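Local coordinates for aspartate aminotransferase (Rhodobacter sphaeroides, PDB 3NRA), which transfers an amino group between amino and keto acids with pyridoxal 5'-phosphate, from L-aspartate to 2-oxoglutarate, giving oxaloacetate and L-glutamate, at the interface of chains A and B. Residues are numbered along the deposited sequence; one frame, centred on the assembly and turned at random. Chains: chain A/B, aspartate aminotransferase.

The interface of chains A and B. Residues chain A 112-113, 136, 258, 261; chain B 283-285.
B:Leu284 packs its side chain against both A:Gln112 and A:Arg261, a small example of how a loop of one subunit can lean on the cofactor-binding residues of its twin. In this family A:Arg261 is the conserved arginine that binds the cofactor phosphate, and A:Tyr136 holds the position of the aromatic residue that stacks on the pyridine ring. The apolar part comes first. CG of B:Leu284 lies 3.8 Å from CB of A:Gln112, the two side chains crossing at about a right angle, while the leucine methyl CD1 reaches to 4.0 Å from CZ of A:Arg261. The other methyl, CD2, faces the amide oxygen OE1 of A:Gln112. That oxygen is fixed from its own subunit: the phenol OH of A:Tyr136 donates to it at 2.6 Å, almost in line with the C=O bond, and so holds the amide beside the leucine.

Direct polar contact is slight. A:Arg261, bent at chi2 (105°) and chi3 (-61°), turns its guanidinium toward the loop, where NH1 makes a weak hydrogen bond of 3.1 Å to the carbonyl O of B:Ser283. NH2 points back to OG of A:Ser258, also weakly (3.2 Å).

Water supplies a further link, bonded to OG of A:Ser258 at 2.7 Å and to NH1 of B:Arg285 at 2.8 Å. The guanidinium planes of A:Arg261 and B:Arg285 stand nearly perpendicular (86°).

A:Gln112 belongs to helix 110-120, A:Ser258 opens the 3-10 helix 258-260 just beyond the cofactor-bearing lysine, and B:Ser283 to B:Arg285 begin the loop between helices 269-282 and 288-291 at the two-fold dimer interface.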
loop_
_atom_site.group_PDB
_atom_site.type_symbol
_atom_site.label_atom_id
_atom_site.label_comp_id
_atom_site.label_asym_id
_atom_site.label_seq_id
_atom_site.Cartn_x
_atom_site.Cartn_y
_atom_site.Cartn_z
ATOM N N GLN A 112 5.844 4.613 -5.366
ATOM C CA GLN A 112 6.393 3.328 -4.855
ATOM C C GLN A 112 5.359 2.214 -4.997
ATOM O O GLN A 112 5.666 1.160 -5.495
ATOM C CB GLN A 112 6.850 3.437 -3.391
ATOM C CG GLN A 112 7.605 2.185 -2.879
ATOM C CD GLN A 112 8.867 1.918 -3.662
ATOM O OE1 GLN A 112 9.616 2.836 -3.943
ATOM N NE2 GLN A 112 9.083 0.650 -4.067
ATOM N N GLY A 113 4.127 2.496 -4.591
ATOM C CA GLY A 113 3.021 1.569 -4.745
ATOM C C GLY A 113 2.817 1.062 -6.151
ATOM O O GLY A 113 2.633 -0.142 -6.361
ATOM N N TYR A 136 17.229 3.816 -8.991
ATOM C CA TYR A 136 16.411 3.841 -7.760
ATOM C C TYR A 136 16.550 2.593 -6.888
ATOM O O TYR A 136 16.643 1.469 -7.396
ATOM C CB TYR A 136 14.936 4.032 -8.179
ATOM C CG TYR A 136 13.960 4.242 -7.061
ATOM C CD1 TYR A 136 13.899 5.452 -6.400
ATOM C CD2 TYR A 136 13.012 3.276 -6.750
ATOM C CE1 TYR A 136 12.979 5.683 -5.385
ATOM C CE2 TYR A 136 12.072 3.488 -5.740
ATOM C CZ TYR A 136 12.058 4.704 -5.060
ATOM O OH TYR A 136 11.127 4.953 -4.063
ATOM N N SER A 258 4.010 14.139 -0.874
ATOM C CA SER A 258 4.419 12.808 -0.392
ATOM C C SER A 258 3.604 12.322 0.803
ATOM O O SER A 258 3.277 11.158 0.890
ATOM C CB SER A 258 5.919 12.806 -0.016
ATOM O OG SER A 258 6.366 11.490 0.361
ATOM N N ARG A 261 0.537 10.273 0.056
ATOM C CA ARG A 261 0.853 8.935 -0.474
ATOM C C ARG A 261 0.046 8.563 -1.727
ATOM O O ARG A 261 -0.796 7.647 -1.708
ATOM C CB ARG A 261 0.707 7.858 0.613
ATOM C CG ARG A 261 1.447 6.544 0.286
ATOM C CD ARG A 261 2.734 6.386 1.112
ATOM N NE ARG A 261 3.647 7.461 0.811
ATOM C CZ ARG A 261 4.487 7.491 -0.218
ATOM N NH1 ARG A 261 4.654 6.430 -1.018
ATOM N NH2 ARG A 261 5.189 8.583 -0.432
ATOM N N SER B 283 5.144 0.235 -0.482
ATOM C CA SER B 283 4.589 1.607 -0.549
ATOM C C SER B 283 5.319 2.669 0.306
ATOM O O SER B 283 4.773 3.776 0.515
ATOM C CB SER B 283 3.106 1.577 -0.159
ATOM O OG SER B 283 2.932 1.140 1.192
ATOM N N LEU B 284 6.564 2.365 0.734
ATOM C CA LEU B 284 7.366 3.193 1.690
ATOM C C LEU B 284 6.804 3.220 3.112
ATOM O O LEU B 284 7.460 2.779 4.036
ATOM C CB LEU B 284 7.605 4.628 1.183
ATOM C CG LEU B 284 8.290 4.841 -0.163
ATOM C CD1 LEU B 284 8.345 6.327 -0.487
ATOM C CD2 LEU B 284 9.702 4.234 -0.180
ATOM N N ARG B 285 5.617 3.787 3.292
ATOM C CA ARG B 285 5.063 3.972 4.601
ATOM C C ARG B 285 3.572 4.085 4.492
ATOM O O ARG B 285 3.048 4.303 3.411
ATOM C CB ARG B 285 5.647 5.229 5.241
ATOM C CG ARG B 285 5.420 6.547 4.422
ATOM C CD ARG B 285 6.059 7.739 5.090
ATOM N NE ARG B 285 7.478 7.517 5.151
ATOM C CZ ARG B 285 8.341 7.717 4.143
ATOM N NH1 ARG B 285 7.966 8.300 2.992
ATOM N NH2 ARG B 285 9.604 7.355 4.307
HETATM O O HOH W 1 6.017 10.256 2.766
#